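Local coordinates for protein 2-oxoadipate dioxygenase/decarboxylase (Pseudomonas putida, PDB 6W1G) that catalyses the iron(II)-dependent decarboxylation and hydroxylation of 2-oxoadipate to D-2-hydroxyglutarate, a step of D-lysine catabolism, at residues Pro261-Thr275 / His288-Leu302. Numbering follows the deposited sequence.
Sequences PILLRQTSFKALQET and HTARFGEIEQRGAAL. With NI (nickel (II) ion), chain B.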
ATOM      1  N   PRO A 261      -4.654 -16.249   1.942  1.00 11.96           N
ATOM      2  CA  PRO A 261      -4.239 -15.083   2.723  1.00 11.50           C
ATOM      3  C   PRO A 261      -5.312 -14.020   2.786  1.00 11.03           C
ATOM      4  O   PRO A 261      -6.123 -13.855   1.865  1.00 10.67           O
ATOM      5  CB  PRO A 261      -2.970 -14.615   1.992  1.00 12.71           C
ATOM      6  CG  PRO A 261      -2.416 -15.963   1.460  1.00 17.59           C
ATOM      7  CD  PRO A 261      -3.672 -16.604   0.911  1.00 14.79           C
ATOM      8  N   ILE A 262      -5.251 -13.230   3.854  1.00 10.89           N
ATOM      9  CA  ILE A 262      -6.148 -12.120   4.104  1.00 10.36           C
ATOM     10  C   ILE A 262      -5.329 -10.863   4.399  1.00 10.39           C
ATOM     11  O   ILE A 262      -4.236 -10.926   4.970  1.00 11.56           O
ATOM     12  CB  ILE A 262      -7.158 -12.418   5.243  1.00 11.24           C
ATOM     13  CG1 ILE A 262      -6.433 -12.757   6.551  1.00 12.79           C
ATOM     14  CG2 ILE A 262      -8.099 -13.533   4.804  1.00 12.22           C
ATOM     15  CD1 ILE A 262      -7.398 -13.101   7.682  1.00 14.41           C
ATOM     16  N   LEU A 263      -5.887  -9.707   4.020  1.00  9.88           N
ATOM     17  CA  LEU A 263      -5.201  -8.424   4.202  1.00 10.11           C
ATOM     18  C   LEU A 263      -3.820  -8.493   3.579  1.00 10.35           C
ATOM     19  O   LEU A 263      -3.700  -8.751   2.376  1.00 11.29           O
ATOM     20  CB  LEU A 263      -5.215  -7.957   5.653  1.00 11.34           C
ATOM     21  CG  LEU A 263      -6.621  -7.763   6.224  1.00 10.87           C
ATOM     22  CD1 LEU A 263      -6.541  -7.202   7.649  1.00 13.86           C
ATOM     23  CD2 LEU A 263      -7.480  -6.868   5.382  1.00 13.50           C
ATOM     24  N   LEU A 264      -2.741  -8.227   4.337  1.00  9.90           N
ATOM     25  CA  LEU A 264      -1.397  -8.368   3.819  1.00 10.04           C
ATOM     26  C   LEU A 264      -0.509  -8.847   4.962  1.00  9.67           C
ATOM     27  O   LEU A 264      -0.875  -8.746   6.131  1.00 11.41           O
ATOM     28  CB  LEU A 264      -0.885  -7.098   3.164  1.00 11.32           C
ATOM     29  CG  LEU A 264      -0.662  -5.891   4.054  1.00 11.43           C
ATOM     30  CD1 LEU A 264       0.648  -5.949   4.824  1.00 12.53           C
ATOM     31  CD2 LEU A 264      -0.668  -4.629   3.210  1.00 14.20           C
ATOM     32  N   ARG A 265       0.680  -9.320   4.600  1.00 10.79           N
ATOM     33  CA  ARG A 265       1.746  -9.621   5.533  1.00 10.61           C
ATOM     34  C   ARG A 265       2.955  -8.804   5.129  1.00 11.17           C
ATOM     35  O   ARG A 265       3.172  -8.558   3.936  1.00 11.38           O
ATOM     36  CB  ARG A 265       2.113 -11.079   5.489  1.00 12.64           C
ATOM     37  CG  ARG A 265       0.951 -12.010   5.784  1.00 13.40           C
ATOM     38  CD  ARG A 265       1.365 -13.484   5.832  1.00 13.74           C
ATOM     39  NE  ARG A 265       2.024 -13.760   7.103  1.00 15.36           N
ATOM     40  CZ  ARG A 265       2.919 -14.715   7.321  1.00 14.28           C
ATOM     41  NH1 ARG A 265       3.299 -15.514   6.346  1.00 16.31           N
ATOM     42  NH2 ARG A 265       3.426 -14.867   8.548  1.00 16.62           N
ATOM     43  N   GLN A 266       3.724  -8.321   6.113  1.00 11.47           N
ATOM     44  CA  GLN A 266       4.867  -7.472   5.802  1.00 11.80           C
ATOM     45  C   GLN A 266       5.981  -7.629   6.839  1.00 12.72           C
ATOM     46  O   GLN A 266       5.731  -7.962   8.009  1.00 14.02           O
ATOM     47  CB  GLN A 266       4.491  -5.995   5.744  1.00 15.26           C
ATOM     48  CG  GLN A 266       3.979  -5.451   7.053  1.00 19.22           C
ATOM     49  CD  GLN A 266       3.409  -4.020   7.013  1.00 23.23           C
ATOM     50  OE1 GLN A 266       2.757  -3.577   6.040  1.00 24.24           O
ATOM     51  NE2 GLN A 266       3.633  -3.304   8.104  1.00 27.98           N
ATOM     52  N   THR A 267       7.212  -7.397   6.397  1.00 12.84           N
ATOM     53  CA  THR A 267       8.325  -7.290   7.343  1.00 13.96           C
ATOM     54  C   THR A 267       9.327  -6.306   6.749  1.00 13.42           C
ATOM     55  O   THR A 267       9.182  -5.839   5.615  1.00 14.25           O
ATOM     56  CB  THR A 267       8.936  -8.649   7.755  1.00 16.72           C
ATOM     57  OG1 THR A 267       9.836  -8.432   8.839  1.00 18.55           O
ATOM     58  CG2 THR A 267       9.624  -9.318   6.629  1.00 17.70           C
ATOM     59  N   SER A 268      10.324  -5.966   7.543  1.00 14.64           N
ATOM     60  CA  SER A 268      11.243  -4.875   7.254  1.00 14.86           C
ATOM     61  C   SER A 268      12.684  -5.323   7.455  1.00 14.17           C
ATOM     62  O   SER A 268      12.969  -6.370   8.058  1.00 14.71           O
ATOM     63  CB  SER A 268      10.947  -3.637   8.150  1.00 18.07           C
ATOM     64  OG  SER A 268      11.176  -3.995   9.508  1.00 23.15           O
ATOM     65  N   PHE A 269      13.583  -4.506   6.911  1.00 13.05           N
ATOM     66  CA  PHE A 269      15.019  -4.775   7.030  1.00 13.34           C
ATOM     67  C   PHE A 269      15.764  -3.463   6.902  1.00 13.03           C
ATOM     68  O   PHE A 269      15.263  -2.484   6.340  1.00 15.33           O
ATOM     69  CB  PHE A 269      15.460  -5.755   5.942  1.00 14.20           C
ATOM     70  CG  PHE A 269      15.207  -5.312   4.531  1.00 14.71           C
ATOM     71  CD1 PHE A 269      13.990  -5.563   3.900  1.00 16.64           C
ATOM     72  CD2 PHE A 269      16.191  -4.644   3.816  1.00 15.30           C
ATOM     73  CE1 PHE A 269      13.777  -5.141   2.612  1.00 16.93           C
ATOM     74  CE2 PHE A 269      15.980  -4.235   2.537  1.00 16.07           C
ATOM     75  CZ  PHE A 269      14.772  -4.493   1.926  1.00 18.79           C
ATOM     76  N   LYS A 270      16.994  -3.464   7.336  1.00 13.54           N
ATOM     77  CA  LYS A 270      17.847  -2.307   7.161  1.00 14.04           C
ATOM     78  C   LYS A 270      18.416  -2.351   5.753  1.00 13.27           C
ATOM     79  O   LYS A 270      19.043  -3.329   5.355  1.00 15.67           O
ATOM     80  CB  LYS A 270      18.981  -2.305   8.183  1.00 16.07           C
ATOM     81  CG  LYS A 270      19.831  -1.022   8.111  1.00 20.32           C
ATOM     82  CD  LYS A 270      20.851  -0.899   9.230  1.00 25.76           C
ATOM     83  CE  LYS A 270      21.733   0.348   9.110  1.00 28.54           C
ATOM     84  NZ  LYS A 270      22.706   0.380  10.214  1.00 34.78           N
ATOM     85  N   ALA A 271      18.216  -1.270   4.999  1.00 13.46           N
ATOM     86  CA  ALA A 271      18.610  -1.247   3.600  1.00 13.85           C
ATOM     87  C   ALA A 271      19.883  -0.481   3.332  1.00 14.32           C
ATOM     88  O   ALA A 271      20.637  -0.873   2.440  1.00 16.00           O
ATOM     89  CB  ALA A 271      17.497  -0.680   2.734  1.00 16.10           C
ATOM     90  N   LEU A 272      20.158   0.612   4.052  1.00 13.50           N
ATOM     91  CA  LEU A 272      21.351   1.409   3.792  1.00 13.60           C
ATOM     92  C   LEU A 272      21.617   2.332   4.978  1.00 14.45           C
ATOM     93  O   LEU A 272      20.684   2.913   5.543  1.00 16.80           O
ATOM     94  CB  LEU A 272      21.165   2.231   2.508  1.00 13.88           C
ATOM     95  CG  LEU A 272      22.382   3.019   2.045  1.00 13.78           C
ATOM     96  CD1 LEU A 272      23.455   2.128   1.531  1.00 16.78           C
ATOM     97  CD2 LEU A 272      21.942   3.990   0.967  1.00 16.67           C
ATOM     98  N   GLN A 273      22.883   2.491   5.348  1.00 15.03           N
ATOM     99  CA  GLN A 273      23.274   3.535   6.286  1.00 16.79           C
ATOM    100  C   GLN A 273      23.647   4.788   5.498  1.00 18.16           C
ATOM    101  O   GLN A 273      24.587   4.770   4.703  1.00 21.02           O
ATOM    102  CB  GLN A 273      24.443   3.074   7.142  1.00 19.10           C
ATOM    103  CG  GLN A 273      24.739   3.977   8.337  1.00 23.19           C
ATOM    104  CD  GLN A 273      23.660   3.999   9.434  1.00 30.58           C
ATOM    105  OE1 GLN A 273      22.628   3.326   9.353  1.00 34.19           O
ATOM    106  NE2 GLN A 273      23.923   4.780  10.480  1.00 34.76           N
ATOM    107  N   GLU A 274      22.897   5.851   5.685  1.00 20.74           N
ATOM    108  CA  GLU A 274      23.156   7.106   4.989  1.00 22.89           C
ATOM    109  C   GLU A 274      23.847   8.100   5.918  1.00 27.05           C
ATOM    110  O   GLU A 274      23.840   7.977   7.144  1.00 27.85           O
ATOM    111  CB  GLU A 274      21.858   7.706   4.459  1.00 23.05           C
ATOM    112  CG  GLU A 274      21.598   7.327   2.997  1.00 22.77           C
ATOM    113  CD  GLU A 274      22.670   7.873   2.033  1.00 22.19           C
ATOM    114  OE1 GLU A 274      23.569   8.618   2.468  1.00 26.37           O
ATOM    115  OE2 GLU A 274      22.588   7.563   0.817  1.00 22.97           O
ATOM    116  N   THR A 275      24.469   9.087   5.309  1.00 31.61           N
ATOM    117  CA  THR A 275      25.108  10.163   6.052  1.00 34.79           C
ATOM    118  C   THR A 275      24.279  11.417   5.851  1.00 31.42           C
ATOM    119  O   THR A 275      23.701  11.622   4.780  1.00 33.62           O
ATOM    120  CB  THR A 275      26.548  10.322   5.594  1.00 39.84           C
ATOM    121  OG1 THR A 275      26.581  10.252   4.171  1.00 44.72           O
ATOM    122  CG2 THR A 275      27.384   9.184   6.183  1.00 40.31           C
ATOM    123  N   HIS A 288      24.653  10.288  10.684  1.00 37.62           N
ATOM    124  CA  HIS A 288      24.251   9.071   9.980  1.00 35.18           C
ATOM    125  C   HIS A 288      22.810   8.721  10.309  1.00 32.01           C
ATOM    126  O   HIS A 288      22.334   8.962  11.421  1.00 33.98           O
ATOM    127  CB  HIS A 288      25.142   7.863  10.333  1.00 40.56           C
ATOM    128  CG  HIS A 288      26.591   8.093  10.053  1.00 46.97           C
ATOM    129  ND1 HIS A 288      27.333   9.042  10.720  1.00 48.92           N
ATOM    130  CD2 HIS A 288      27.426   7.525   9.150  1.00 50.48           C
ATOM    131  CE1 HIS A 288      28.568   9.039  10.251  1.00 50.91           C
ATOM    132  NE2 HIS A 288      28.651   8.130   9.297  1.00 51.62           N
ATOM    133  N   THR A 289      22.121   8.122   9.330  1.00 28.03           N
ATOM    134  CA  THR A 289      20.728   7.745   9.497  1.00 24.15           C
ATOM    135  C   THR A 289      20.405   6.560   8.603  1.00 20.96           C
ATOM    136  O   THR A 289      20.872   6.468   7.464  1.00 23.03           O
ATOM    137  CB  THR A 289      19.784   8.903   9.165  1.00 26.13           C
ATOM    138  OG1 THR A 289      18.432   8.543   9.484  1.00 31.79           O
ATOM    139  CG2 THR A 289      19.830   9.237   7.689  1.00 25.94           C
ATOM    140  N   ALA A 290      19.574   5.677   9.097  1.00 19.53           N
ATOM    141  CA  ALA A 290      19.317   4.437   8.403  1.00 18.16           C
ATOM    142  C   ALA A 290      18.136   4.588   7.469  1.00 16.39           C
ATOM    143  O   ALA A 290      17.155   5.272   7.788  1.00 20.12           O
ATOM    144  CB  ALA A 290      19.038   3.319   9.409  1.00 21.48           C
ATOM    145  N   ARG A 291      18.254   3.958   6.301  1.00 13.78           N
ATOM    146  CA  ARG A 291      17.137   3.769   5.385  1.00 13.33           C
ATOM    147  C   ARG A 291      16.702   2.328   5.501  1.00 13.27           C
ATOM    148  O   ARG A 291      17.551   1.417   5.463  1.00 14.84           O
ATOM    149  CB  ARG A 291      17.517   4.071   3.939  1.00 13.66           C
ATOM    150  CG  ARG A 291      18.003   5.508   3.775  1.00 14.34           C
ATOM    151  CD  ARG A 291      18.073   5.913   2.294  1.00 14.43           C
ATOM    152  NE  ARG A 291      16.741   6.191   1.786  1.00 14.07           N
ATOM    153  CZ  ARG A 291      16.504   6.712   0.581  1.00 13.15           C
ATOM    154  NH1 ARG A 291      17.499   6.888  -0.288  1.00 13.11           N
ATOM    155  NH2 ARG A 291      15.242   6.964   0.228  1.00 14.29           N
ATOM    156  N   PHE A 292      15.411   2.112   5.706  1.00 13.89           N
ATOM    157  CA  PHE A 292      14.870   0.782   5.890  1.00 14.63           C
ATOM    158  C   PHE A 292      14.016   0.383   4.710  1.00 14.39           C
ATOM    159  O   PHE A 292      13.336   1.198   4.097  1.00 17.89           O
ATOM    160  CB  PHE A 292      14.013   0.730   7.121  1.00 16.46           C
ATOM    161  CG  PHE A 292      14.773   0.950   8.385  1.00 20.14           C
ATOM    162  CD1 PHE A 292      15.400  -0.103   9.026  1.00 21.17           C
ATOM    163  CD2 PHE A 292      14.899   2.223   8.932  1.00 25.19           C
ATOM    164  CE1 PHE A 292      16.123   0.111  10.201  1.00 23.59           C
ATOM    165  CE2 PHE A 292      15.601   2.416  10.107  1.00 27.29           C
ATOM    166  CZ  PHE A 292      16.222   1.370  10.727  1.00 26.61           C
ATOM    167  N   GLY A 293      14.031  -0.900   4.403  1.00 13.66           N
ATOM    168  CA  GLY A 293      13.219  -1.471   3.354  1.00 13.16           C
ATOM    169  C   GLY A 293      12.112  -2.327   3.936  1.00 12.58           C
ATOM    170  O   GLY A 293      11.986  -2.566   5.136  1.00 14.05           O
ATOM    171  N   GLU A 294      11.232  -2.747   3.021  1.00 12.79           N
ATOM    172  CA  GLU A 294      10.048  -3.525   3.370  1.00 12.11           C
ATOM    173  C   GLU A 294       9.717  -4.485   2.247  1.00 11.75           C
ATOM    174  O   GLU A 294      10.024  -4.247   1.059  1.00 12.56           O
ATOM    175  CB  GLU A 294       8.885  -2.562   3.627  1.00 13.09           C
ATOM    176  CG  GLU A 294       7.574  -3.193   4.044  1.00 13.24           C
ATOM    177  CD  GLU A 294       6.564  -2.119   4.352  1.00 14.25           C
ATOM    178  OE1 GLU A 294       5.964  -1.545   3.422  1.00 14.31           O
ATOM    179  OE2 GLU A 294       6.380  -1.802   5.547  1.00 18.17           O
ATOM    180  N   ILE A 295       9.055  -5.574   2.616  1.00 11.39           N
ATOM    181  CA  ILE A 295       8.519  -6.553   1.677  1.00 11.41           C
ATOM    182  C   ILE A 295       7.109  -6.888   2.136  1.00 10.85           C
ATOM    183  O   ILE A 295       6.842  -6.967   3.332  1.00 11.86           O
ATOM    184  CB  ILE A 295       9.437  -7.818   1.632  1.00 12.20           C
ATOM    185  CG1 ILE A 295       8.963  -8.847   0.649  1.00 14.01           C
ATOM    186  CG2 ILE A 295       9.613  -8.460   3.008  1.00 15.48           C
ATOM    187  CD1 ILE A 295       8.940  -8.399  -0.770  1.00 13.57           C
ATOM    188  N   GLU A 296       6.203  -7.140   1.175  1.00 10.89           N
ATOM    189  CA  GLU A 296       4.815  -7.475   1.512  1.00 11.19           C
ATOM    190  C   GLU A 296       4.273  -8.547   0.590  1.00  9.81           C
ATOM    191  O   GLU A 296       4.716  -8.712  -0.552  1.00 11.90           O
ATOM    192  CB  GLU A 296       3.897  -6.258   1.466  1.00 11.59           C
ATOM    193  CG  GLU A 296       3.510  -5.729   0.095  1.00 14.08           C
ATOM    194  CD  GLU A 296       2.763  -4.351   0.128  1.00 14.30           C
ATOM    195  OE1 GLU A 296       2.349  -3.950   1.205  1.00 16.71           O
ATOM    196  OE2 GLU A 296       2.617  -3.685  -0.895  1.00 15.88           O
ATOM    197  N   GLN A 297       3.281  -9.259   1.120  1.00 10.32           N
ATOM    198  CA  GLN A 297       2.485 -10.225   0.405  1.00  9.90           C
ATOM    199  C   GLN A 297       1.021  -9.783   0.580  1.00  9.48           C
ATOM    200  O   GLN A 297       0.597  -9.541   1.712  1.00 11.26           O
ATOM    201  CB  GLN A 297       2.675 -11.638   0.985  1.00 10.66           C
ATOM    202  CG  GLN A 297       1.884 -12.707   0.234  1.00 10.84           C
ATOM    203  CD  GLN A 297       1.933 -14.047   0.875  1.00 11.94           C
ATOM    204  OE1 GLN A 297       2.888 -14.418   1.582  1.00 13.06           O
ATOM    205  NE2 GLN A 297       0.919 -14.832   0.612  1.00 12.99           N
ATOM    206  N   ARG A 298       0.255  -9.682  -0.501  1.00  9.46           N
ATOM    207  CA  ARG A 298      -1.106  -9.153  -0.444  1.00  9.91           C
ATOM    208  C   ARG A 298      -2.112 -10.260  -0.677  1.00 10.46           C
ATOM    209  O   ARG A 298      -2.011 -10.969  -1.671  1.00 12.51           O
ATOM    210  CB  ARG A 298      -1.320  -7.997  -1.438  1.00 10.69           C
ATOM    211  CG  ARG A 298      -0.607  -6.766  -0.993  1.00  9.83           C
ATOM    212  CD  ARG A 298      -0.783  -5.586  -1.973  1.00 11.30           C
ATOM    213  NE  ARG A 298      -0.243  -4.384  -1.358  1.00 11.86           N
ATOM    214  CZ  ARG A 298      -0.905  -3.632  -0.494  1.00 10.57           C
ATOM    215  NH1 ARG A 298      -2.207  -3.828  -0.263  1.00 10.64           N
ATOM    216  NH2 ARG A 298      -0.268  -2.660   0.151  1.00 12.52           N
ATOM    217  N   GLY A 299      -3.076 -10.357   0.232  1.00 10.57           N
ATOM    218  CA  GLY A 299      -4.148 -11.323   0.184  1.00 11.52           C
ATOM    219  C   GLY A 299      -5.512 -10.680   0.013  1.00  9.85           C
ATOM    220  O   GLY A 299      -5.618  -9.643  -0.629  1.00 10.61           O
ATOM    221  N   ALA A 300      -6.547 -11.321   0.540  1.00  9.79           N
ATOM    222  CA  ALA A 300      -7.925 -10.929   0.293  1.00  9.55           C
ATOM    223  C   ALA A 300      -8.322  -9.696   1.078  1.00  9.25           C
ATOM    224  O   ALA A 300      -8.091  -9.572   2.289  1.00 10.34           O
ATOM    225  CB  ALA A 300      -8.835 -12.071   0.691  1.00 10.40           C
ATOM    226  N   ALA A 301      -9.069  -8.823   0.409  1.00  8.82           N
ATOM    227  CA  ALA A 301      -9.756  -7.740   1.086  1.00  9.14           C
ATOM    228  C   ALA A 301     -10.873  -8.315   1.951  1.00  9.77           C
ATOM    229  O   ALA A 301     -11.616  -9.202   1.532  1.00 10.64           O
ATOM    230  CB  ALA A 301     -10.326  -6.812   0.027  1.00 10.51           C
ATOM    231  N   LEU A 302     -11.000  -7.789   3.166  1.00 10.58           N
ATOM    232  CA  LEU A 302     -12.004  -8.227   4.137  1.00 10.86           C
ATOM    233  C   LEU A 302     -13.184  -7.275   4.199  1.00 11.49           C
ATOM    234  O   LEU A 302     -13.040  -6.059   4.078  1.00 12.97           O
ATOM    235  CB  LEU A 302     -11.393  -8.364   5.521  1.00 12.08           C
ATOM    236  CG  LEU A 302     -10.268  -9.358   5.649  1.00 11.98           C
ATOM    237  CD1 LEU A 302      -9.806  -9.498   7.076  1.00 12.97           C
ATOM    238  CD2 LEU A 302     -10.708 -10.715   5.051  1.00 12.69           C
TER
HETATM  239 NI    NI B 500       4.918   0.228   3.632  0.86 13.70          NI
HETATM  240  O   HOH W   1       2.490 -16.136   3.664  1.00 15.28           O
HETATM  241  O   HOH W   2      20.384   6.645  -0.514  1.00 16.82           O
HETATM  242  O   HOH W   3       4.905   0.186   5.913  1.00 23.51           O
HETATM  243  O   HOH W   4       3.792   2.001   4.110  1.00 17.90           O
HETATM  244  O   HOH W   5       3.137  -0.577   4.218  1.00 21.27           O
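Phe269 and Gly293 face each other as a hydrogen-bonded pair in a long two-stranded antiparallel beta-hairpin, strands 264-275 and 288-298, one of whose faces carries a metal ligand. Paired backbone bonds run from Arg265 with Gln297 to Glu274 with Thr289, and bonds such as Gly299 N to Leu263 O extend the pairing beyond the strands. A classic beta bulge interrupts the register: Arg291 O accepts from both Ala271 N (2.8 Å) and Leu272 N (3.1 Å).

On the metal-bearing face, Glu294 stretches out with CG anti to the backbone N (chi1 -178°), bringing OE1 to 2.1 Å from the nickel ion; OE1 is also hydrogen-bonded to Thr228 OG1. His70, His226 and three waters complete the site, which binds iron(II) in the active enzyme; OE2 accepts from one of these waters. Glu296 forms a second shell: its OE2 receives His70 ND1 and lies at the edge of the Arg298 guanidinium, in plane, 3.0 Å from NE in a salt bridge. Leu264 CD2 lies over one face of that guanidinium, toward its rim.

Among apolar contacts on the reverse face, the Phe269 ring folds back over Gly293, because CG sits between the backbone N and carbonyl carbon (chi1 58°). Gly293 CA makes a CH-pi contact 3.9 Å from the ring centroid; a side chain on Gly293 would collide with CZ. With an alanine at Phe269 this contact would be lost and a gap would probably open toward Leu34 of helix 29-48. Further along, Thr267 CG2 meets Ile295 CG2.

Water bridges link polar ends on this same face. One joins Arg265 NH1, also salt-bridged to Asp235, to Gln297 OE1. Arg291, held by Ile224 O and Glu27, is linked to Glu274 by another, which donates to Glu274 OE2 at 2.7 Å and accepts from Arg291 NH1 at 2.9 Å, in the guanidinium plane.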